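Local coordinates for putative gdp-fucose protein o-fucosyltransferase 1 (PDB 3ZY2), which is a putative protein O-fucosyltransferase of the GT-B clan that holds guanosine-5'-diphosphate in a pocket, at residues V283-A286 with D290-I293; E295-L300 with I305-Q310. One frame throughout, in Å; residues are numbered along the deposited sequence.

Contact 1: V283-A286 with D290-I293; sequences VFVA and DHMI. With GDP (guanosine-5'-diphosphate), chain C.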
ATOM      1  N   VAL A 283     -14.447 -21.178 -35.927  1.00 12.15           N
ATOM      2  CA  VAL A 283     -14.117 -20.858 -34.541  1.00 11.87           C
ATOM      3  C   VAL A 283     -12.710 -20.258 -34.496  1.00 11.41           C
ATOM      4  O   VAL A 283     -11.802 -20.710 -35.208  1.00 12.73           O
ATOM      5  CB  VAL A 283     -14.214 -22.123 -33.622  1.00 12.63           C
ATOM      6  CG1 VAL A 283     -13.621 -21.836 -32.228  1.00 13.51           C
ATOM      7  CG2 VAL A 283     -15.670 -22.599 -33.531  1.00 13.44           C
ATOM      8  N   PHE A 284     -12.566 -19.207 -33.702  1.00 11.14           N
ATOM      9  CA  PHE A 284     -11.264 -18.627 -33.414  1.00 10.57           C
ATOM     10  C   PHE A 284     -10.892 -18.933 -31.977  1.00 10.64           C
ATOM     11  O   PHE A 284     -11.707 -18.761 -31.063  1.00 11.09           O
ATOM     12  CB  PHE A 284     -11.295 -17.113 -33.616  1.00 10.04           C
ATOM     13  CG  PHE A 284     -10.015 -16.437 -33.218  1.00 10.06           C
ATOM     14  CD1 PHE A 284      -8.848 -16.589 -33.992  1.00 13.00           C
ATOM     15  CD2 PHE A 284      -9.965 -15.668 -32.059  1.00  9.99           C
ATOM     16  CE1 PHE A 284      -7.660 -15.947 -33.643  1.00 12.67           C
ATOM     17  CE2 PHE A 284      -8.769 -15.020 -31.694  1.00 12.25           C
ATOM     18  CZ  PHE A 284      -7.609 -15.188 -32.491  1.00 12.55           C
ATOM     19  N   VAL A 285      -9.642 -19.339 -31.769  1.00 11.12           N
ATOM     20  CA  VAL A 285      -9.151 -19.601 -30.413  1.00 12.59           C
ATOM     21  C   VAL A 285      -7.954 -18.709 -30.082  1.00 12.01           C
ATOM     22  O   VAL A 285      -6.935 -18.713 -30.807  1.00 13.09           O
ATOM     23  CB  VAL A 285      -8.671 -21.064 -30.260  1.00 13.34           C
ATOM     24  CG1 VAL A 285      -8.134 -21.316 -28.829  1.00 13.39           C
ATOM     25  CG2 VAL A 285      -9.771 -22.071 -30.623  1.00 14.36           C
ATOM     26  N   ALA A 286      -8.081 -17.986 -28.971  1.00 12.12           N
ATOM     27  CA  ALA A 286      -6.952 -17.256 -28.366  1.00 12.23           C
ATOM     28  C   ALA A 286      -6.598 -17.999 -27.084  1.00 13.24           C
ATOM     29  O   ALA A 286      -7.468 -18.335 -26.301  1.00 13.59           O
ATOM     30  CB  ALA A 286      -7.348 -15.806 -28.038  1.00 13.43           C
ATOM     31  N   ASP A 290      -2.503 -23.698 -24.367  1.00 20.41           N
ATOM     32  CA  ASP A 290      -3.025 -24.820 -25.158  1.00 19.86           C
ATOM     33  C   ASP A 290      -4.266 -24.370 -25.940  1.00 19.06           C
ATOM     34  O   ASP A 290      -5.362 -24.225 -25.363  1.00 18.93           O
ATOM     35  CB  ASP A 290      -3.394 -25.975 -24.220  1.00 20.84           C
ATOM     36  CG  ASP A 290      -3.928 -27.200 -24.946  1.00 22.79           C
ATOM     37  OD1 ASP A 290      -3.919 -27.247 -26.200  1.00 22.96           O
ATOM     38  OD2 ASP A 290      -4.344 -28.153 -24.234  1.00 25.30           O
ATOM     39  N   HIS A 291      -4.086 -24.131 -27.242  1.00 17.28           N
ATOM     40  CA  HIS A 291      -5.209 -23.728 -28.123  1.00 16.88           C
ATOM     41  C   HIS A 291      -6.188 -24.861 -28.440  1.00 17.13           C
ATOM     42  O   HIS A 291      -7.269 -24.617 -28.982  1.00 16.91           O
ATOM     43  CB  HIS A 291      -4.711 -23.119 -29.443  1.00 16.27           C
ATOM     44  CG  HIS A 291      -3.849 -21.905 -29.264  1.00 15.09           C
ATOM     45  ND1 HIS A 291      -4.275 -20.626 -29.552  1.00 16.11           N
ATOM     46  CD2 HIS A 291      -2.575 -21.788 -28.822  1.00 16.04           C
ATOM     47  CE1 HIS A 291      -3.297 -19.772 -29.282  1.00 13.19           C
ATOM     48  NE2 HIS A 291      -2.260 -20.453 -28.836  1.00 19.24           N
ATOM     49  N   MET A 292      -5.814 -26.097 -28.134  1.00 18.84           N
ATOM     50  CA  MET A 292      -6.702 -27.235 -28.311  1.00 19.89           C
ATOM     51  C   MET A 292      -7.246 -27.367 -29.737  1.00 20.44           C
ATOM     52  O   MET A 292      -8.348 -27.862 -29.912  1.00 20.87           O
ATOM     53  CB  MET A 292      -7.881 -27.159 -27.326  1.00 20.34           C
ATOM     54  CG  MET A 292      -7.500 -27.352 -25.860  1.00 21.00           C
ATOM     55  SD  MET A 292      -8.933 -27.136 -24.783  1.00 22.20           S
ATOM     56  CE  MET A 292      -9.914 -28.561 -25.277  1.00 23.90           C
ATOM     57  N   ILE A 293      -6.467 -26.946 -30.740  1.00 19.89           N
ATOM     58  CA  ILE A 293      -6.949 -26.919 -32.133  1.00 20.38           C
ATOM     59  C   ILE A 293      -7.364 -28.297 -32.626  1.00 20.41           C
ATOM     60  O   ILE A 293      -8.466 -28.460 -33.147  1.00 20.04           O
ATOM     61  CB  ILE A 293      -5.938 -26.246 -33.129  1.00 20.13           C
ATOM     62  CG1 ILE A 293      -5.711 -24.780 -32.777  1.00 20.48           C
ATOM     63  CG2 ILE A 293      -6.407 -26.350 -34.595  1.00 20.43           C
ATOM     64  CD1 ILE A 293      -6.958 -23.892 -32.855  1.00 19.11           C
TER
HETATM   65  PB  GDP C1381      -5.342 -12.584 -16.365  0.50 29.74           P
HETATM   66  O1B GDP C1381      -5.826 -13.427 -17.487  0.50 17.02           O
HETATM   67  O2B GDP C1381      -6.128 -11.546 -15.503  0.50 22.43           O
HETATM   68  O3B GDP C1381      -3.798 -12.889 -15.879  0.50 23.19           O
HETATM   69  O3A GDP C1381      -4.809 -11.559 -17.640  0.50 15.80           O
HETATM   70  PA  GDP C1381      -3.428 -10.540 -17.611  0.50 25.82           P
HETATM   71  O1A GDP C1381      -3.805 -10.142 -19.266  0.50 17.65           O
HETATM   72  O2A GDP C1381      -3.218  -9.630 -16.666  0.50 10.46           O
HETATM   73  O5' GDP C1381      -2.399 -11.997 -17.429  0.50 24.32           O
HETATM   74  C5' GDP C1381      -2.655 -12.439 -18.615  0.50 20.91           C
HETATM   75  C4' GDP C1381      -1.756 -12.864 -19.521  0.50 28.72           C
HETATM   76  O4' GDP C1381      -1.257 -14.048 -20.000  0.50 28.48           O
HETATM   77  C3' GDP C1381      -2.040 -12.034 -20.596  0.50 23.44           C
HETATM   78  O3' GDP C1381      -1.429 -10.443 -20.932  0.50 21.22           O
HETATM   79  C2' GDP C1381      -0.834 -12.631 -22.329  0.50 50.32           C
HETATM   80  O2' GDP C1381       0.378 -12.109 -22.007  0.50 20.56           O
HETATM   81  C1' GDP C1381      -1.101 -14.016 -21.766  0.50 29.92           C
HETATM   82  N9  GDP C1381      -2.236 -14.379 -22.246  0.50 25.66           N
HETATM   83  C8  GDP C1381      -3.772 -14.727 -21.323  0.50 26.93           C
HETATM   84  N7  GDP C1381      -4.295 -14.980 -22.481  0.50 30.98           N
HETATM   85  C5  GDP C1381      -3.836 -14.956 -23.669  0.50 21.33           C
HETATM   86  C6  GDP C1381      -4.100 -15.188 -25.371  0.50 26.25           C
HETATM   87  O6  GDP C1381      -5.191 -15.503 -25.494  0.50 22.12           O
HETATM   88  N1  GDP C1381      -3.156 -14.964 -25.838  0.50 22.09           N
HETATM   89  C2  GDP C1381      -1.969 -14.620 -25.711  0.50 23.77           C
HETATM   90  N2  GDP C1381      -1.205 -14.464 -26.333  0.50 19.79           N
HETATM   91  N3  GDP C1381      -1.266 -14.296 -24.337  0.50 25.23           N
HETATM   92  C4  GDP C1381      -2.333 -14.511 -23.389  0.50 22.66           C

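Contact 2: E295-L300 with I305-Q310; sequences EINEAL and IEAHRQ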
ATOM      1  N   GLU A 295      -8.107 -31.001 -30.884  1.00 22.96           N
ATOM      2  CA  GLU A 295      -9.238 -31.498 -30.087  1.00 23.41           C
ATOM      3  C   GLU A 295     -10.548 -30.798 -30.480  1.00 21.75           C
ATOM      4  O   GLU A 295     -11.593 -31.438 -30.627  1.00 22.03           O
ATOM      5  CB  GLU A 295      -8.989 -31.351 -28.574  1.00 24.34           C
ATOM      6  CG  GLU A 295      -7.832 -32.176 -28.013  1.00 28.69           C
ATOM      7  CD  GLU A 295      -6.491 -31.444 -28.028  1.00 34.69           C
ATOM      8  OE1 GLU A 295      -6.282 -30.506 -28.839  1.00 34.00           O
ATOM      9  OE2 GLU A 295      -5.624 -31.822 -27.212  1.00 37.97           O
ATOM     10  N   ILE A 296     -10.491 -29.479 -30.665  1.00 20.11           N
ATOM     11  CA  ILE A 296     -11.686 -28.757 -31.078  1.00 18.70           C
ATOM     12  C   ILE A 296     -12.110 -29.176 -32.483  1.00 18.67           C
ATOM     13  O   ILE A 296     -13.291 -29.384 -32.731  1.00 18.45           O
ATOM     14  CB  ILE A 296     -11.515 -27.231 -30.968  1.00 16.89           C
ATOM     15  CG1 ILE A 296     -11.351 -26.847 -29.497  1.00 17.35           C
ATOM     16  CG2 ILE A 296     -12.722 -26.489 -31.560  1.00 17.75           C
ATOM     17  CD1 ILE A 296     -10.758 -25.455 -29.313  1.00 16.86           C
ATOM     18  N   ASN A 297     -11.139 -29.302 -33.387  1.00 19.17           N
ATOM     19  CA  ASN A 297     -11.437 -29.763 -34.746  1.00 19.40           C
ATOM     20  C   ASN A 297     -12.143 -31.111 -34.808  1.00 19.78           C
ATOM     21  O   ASN A 297     -13.080 -31.274 -35.586  1.00 20.02           O
ATOM     22  CB  ASN A 297     -10.180 -29.761 -35.623  1.00 19.25           C
ATOM     23  CG  ASN A 297      -9.854 -28.375 -36.132  1.00 18.84           C
ATOM     24  OD1 ASN A 297     -10.685 -27.464 -36.033  1.00 20.34           O
ATOM     25  ND2 ASN A 297      -8.655 -28.201 -36.676  1.00 22.22           N
ATOM     26  N   GLU A 298     -11.717 -32.058 -33.966  1.00 20.84           N
ATOM     27  CA  GLU A 298     -12.388 -33.355 -33.878  1.00 22.74           C
ATOM     28  C   GLU A 298     -13.838 -33.139 -33.444  1.00 21.87           C
ATOM     29  O   GLU A 298     -14.756 -33.684 -34.049  1.00 22.58           O
ATOM     30  CB  GLU A 298     -11.654 -34.280 -32.890  1.00 23.75           C
ATOM     31  CG  GLU A 298     -12.241 -35.691 -32.754  1.00 29.31           C
ATOM     32  CD  GLU A 298     -12.093 -36.536 -34.022  1.00 33.96           C
ATOM     33  OE1 GLU A 298     -11.288 -36.170 -34.912  1.00 35.85           O
ATOM     34  OE2 GLU A 298     -12.782 -37.579 -34.117  1.00 36.57           O
ATOM     35  N   ALA A 299     -14.036 -32.314 -32.418  1.00 20.86           N
ATOM     36  CA  ALA A 299     -15.370 -32.067 -31.888  1.00 19.94           C
ATOM     37  C   ALA A 299     -16.299 -31.352 -32.880  1.00 19.95           C
ATOM     38  O   ALA A 299     -17.527 -31.520 -32.833  1.00 19.61           O
ATOM     39  CB  ALA A 299     -15.287 -31.312 -30.555  1.00 19.01           C
ATOM     40  N   LEU A 300     -15.702 -30.571 -33.782  1.00 19.55           N
ATOM     41  CA  LEU A 300     -16.450 -29.810 -34.798  1.00 19.03           C
ATOM     42  C   LEU A 300     -16.705 -30.539 -36.110  1.00 19.99           C
ATOM     43  O   LEU A 300     -17.427 -30.021 -36.966  1.00 20.55           O
ATOM     44  CB  LEU A 300     -15.724 -28.511 -35.099  1.00 18.25           C
ATOM     45  CG  LEU A 300     -15.687 -27.512 -33.959  1.00 19.30           C
ATOM     46  CD1 LEU A 300     -14.868 -26.267 -34.376  1.00 18.54           C
ATOM     47  CD2 LEU A 300     -17.116 -27.146 -33.487  1.00 22.22           C
ATOM     48  N   ILE A 305     -16.740 -27.612 -39.836  1.00 17.19           N
ATOM     49  CA  ILE A 305     -16.036 -26.344 -39.676  1.00 16.78           C
ATOM     50  C   ILE A 305     -14.793 -26.586 -38.845  1.00 17.32           C
ATOM     51  O   ILE A 305     -14.654 -27.673 -38.263  1.00 18.33           O
ATOM     52  CB  ILE A 305     -16.924 -25.244 -39.021  1.00 15.91           C
ATOM     53  CG1 ILE A 305     -17.273 -25.571 -37.579  1.00 16.19           C
ATOM     54  CG2 ILE A 305     -18.173 -24.995 -39.847  1.00 16.54           C
ATOM     55  CD1 ILE A 305     -17.688 -24.354 -36.810  1.00 16.20           C
ATOM     56  N   GLU A 306     -13.905 -25.586 -38.789  1.00 16.75           N
ATOM     57  CA  GLU A 306     -12.637 -25.721 -38.056  1.00 17.13           C
ATOM     58  C   GLU A 306     -12.386 -24.557 -37.129  1.00 16.37           C
ATOM     59  O   GLU A 306     -12.968 -23.479 -37.297  1.00 16.29           O
ATOM     60  CB  GLU A 306     -11.447 -25.879 -39.018  1.00 18.21           C
ATOM     61  CG  GLU A 306     -11.403 -27.246 -39.696  1.00 20.73           C
ATOM     62  CD  GLU A 306     -10.100 -27.518 -40.457  1.00 24.85           C
ATOM     63  OE1 GLU A 306      -9.327 -26.575 -40.752  1.00 28.75           O
ATOM     64  OE2 GLU A 306      -9.849 -28.706 -40.759  1.00 29.30           O
ATOM     65  N   ALA A 307     -11.539 -24.823 -36.135  1.00 16.65           N
ATOM     66  CA  ALA A 307     -10.993 -23.815 -35.245  1.00 16.19           C
ATOM     67  C   ALA A 307      -9.661 -23.357 -35.816  1.00 15.94           C
ATOM     68  O   ALA A 307      -8.905 -24.152 -36.414  1.00 17.51           O
ATOM     69  CB  ALA A 307     -10.792 -24.394 -33.886  1.00 16.77           C
ATOM     70  N   HIS A 308      -9.378 -22.083 -35.613  1.00 15.41           N
ATOM     71  CA  HIS A 308      -8.190 -21.447 -36.160  1.00 15.40           C
ATOM     72  C   HIS A 308      -7.549 -20.584 -35.086  1.00 15.21           C
ATOM     73  O   HIS A 308      -8.232 -20.020 -34.226  1.00 14.69           O
ATOM     74  CB  HIS A 308      -8.557 -20.545 -37.349  1.00 15.00           C
ATOM     75  CG  HIS A 308      -9.281 -21.238 -38.455  1.00 17.20           C
ATOM     76  ND1 HIS A 308     -10.635 -21.489 -38.421  1.00 19.64           N
ATOM     77  CD2 HIS A 308      -8.841 -21.703 -39.646  1.00 19.39           C
ATOM     78  CE1 HIS A 308     -10.994 -22.091 -39.541  1.00 20.50           C
ATOM     79  NE2 HIS A 308      -9.926 -22.225 -40.301  1.00 19.57           N
ATOM     80  N   ARG A 309      -6.218 -20.481 -35.150  1.00 16.16           N
ATOM     81  CA  ARG A 309      -5.468 -19.644 -34.234  1.00 16.20           C
ATOM     82  C   ARG A 309      -4.437 -18.868 -35.033  1.00 16.96           C
ATOM     83  O   ARG A 309      -4.123 -19.242 -36.174  1.00 16.92           O
ATOM     84  CB  ARG A 309      -4.726 -20.515 -33.226  1.00 16.83           C
ATOM     85  CG  ARG A 309      -3.854 -21.580 -33.885  1.00 18.30           C
ATOM     86  CD  ARG A 309      -2.804 -22.096 -32.910  1.00 20.38           C
ATOM     87  NE  ARG A 309      -1.872 -21.035 -32.523  1.00 20.75           N
ATOM     88  CZ  ARG A 309      -0.749 -21.239 -31.836  1.00 23.41           C
ATOM     89  NH1 ARG A 309      -0.418 -22.463 -31.434  1.00 26.19           N
ATOM     90  NH2 ARG A 309       0.042 -20.210 -31.549  1.00 22.78           N
ATOM     91  N   GLN A 310      -3.931 -17.790 -34.429  1.00 17.71           N
ATOM     92  CA  GLN A 310      -2.754 -17.087 -34.958  1.00 19.30           C
ATOM     93  C   GLN A 310      -1.473 -17.820 -34.559  1.00 20.02           C
ATOM     94  O   GLN A 310      -1.375 -18.332 -33.444  1.00 19.86           O
ATOM     95  CB  GLN A 310      -2.699 -15.673 -34.384  1.00 19.24           C
ATOM     96  CG  GLN A 310      -3.879 -14.793 -34.689  1.00 21.48           C
ATOM     97  CD  GLN A 310      -3.591 -13.386 -34.273  1.00 26.06           C
ATOM     98  OE1 GLN A 310      -3.529 -13.085 -33.081  1.00 27.52           O
ATOM     99  NE2 GLN A 310      -3.376 -12.519 -35.245  1.00 25.41           N
TER
HETATM  100  O   HOH W   1     -13.316 -30.062 -38.001  1.00 23.08           O
HETATM  101  O   HOH W   2      -7.681 -25.579 -38.226  1.00 31.63           O

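Contact 1: V283-A286 with D290-I293
Val285 and His291 meet without any hydrogen bond between their segments: a methyl group packs on a backbone carbonyl instead. Val285 CG1 lies 3.4 Å from His291 O and 3.9 Å from His291 CB. With CG1 anti to the backbone N of Val285 (chi1 179°), this methyl meets His291 and CG2 is left to meet Ile293. Val285 CG2 reaches Ile293 CD1 at 4.0 Å, and the two side chains run antiparallel as they pass. The His291 ring turns its edge to the strand, and Val285 O lies in the plane of that ring.

The loop has its own brace. Asp290 OD1 accepts a hydrogen bond from Met292 N at 2.9 Å, from above the carboxylate plane. This makes an Asx turn just before helix 293-300, with Met292 at the N-cap position. Asp290 O also accepts a hydrogen bond from Asn220 ND2.

Ala286 points away from the loop, and its CB lies 3.3 Å from GDP O6. The base thus sits beside the C-terminal part of a parallel strand, next to the turn into the following helix. Such a strand-loop-helix passage bordering a nucleotide pocket is characteristic of the Rossmann-like domains of the GT-B fold.

Contact 2: E295-L300 with I305-Q310
The Asn297 amide and the Glu306 carboxylate stack with their planes 22° apart, and Asn297 ND2 lies 4.1 Å from Glu306 CD. On the Asn297 amide, OD1 accepts a hydrogen bond from Ala307 N at 2.8 Å. The donor lies in the carbonyl plane and the bond is nearly straight (170°). ND2 of the same amide donates to water 2, so both ends of the amide have a partner, which favours this rotation; the bond to the water is long. Water 2 also donates to Glu306 OE1 and, at 2.6 Å, to Ala307 O. It lies over one face of the His308 ring, offset toward the rim. The Arg309 guanidinium takes Gln310 O close to its own plane, gripping that one atom side-on with NE and NH2.

Water 1 ties the two backbones together. It donates to Asn297 O at 2.7 Å and to Ile305 O at 2.8 Å.

The remaining contacts are made mostly by apolar side chains. Ile296 CG2 touches Ala307 CB at 3.7 Å. Leu300 CB lies 3.4 Å from Ile305 O, while Leu300 CD1 reaches Ile305 CG1 at 4.1 Å. Ile305 CG1 sits between its backbone N and carbonyl carbon (chi1 67°), which brings it against the leucine.

The contact joins the helix of a beta-alpha-beta unit to the strand that follows it. Strand 307-308 is an outermost strand of the parallel sheet, next to strand 282-287. Ile296 and Leu300 also pack on Val285 and Val283 of that neighbouring strand. Helix 264-278 adjoins the same helix, with Leu268 and Ile271 against Ile296 and Val275 against Leu300.

How the contacts relate
The two contacts follow each other in series along the chain, neither nested nor crossing. Contact 1 comes first and closes the turn between strand 282-287 and helix 293-300. Contact 2 opens after it and closes the loop from that helix to strand 307-308. Together they span one beta-alpha-beta unit. Their centres are 7 Å apart, and they touch directly. Val283 O and His308 N are 2.8 Å apart, and Val285 N and His308 O 2.9 Å, both probable hydrogen bonds between the neighbouring parallel strands. The His291 ring also packs on Arg309. Contact 1 borders the nucleotide pocket, while contact 2 lies farther out, at an outermost strand of the sheet.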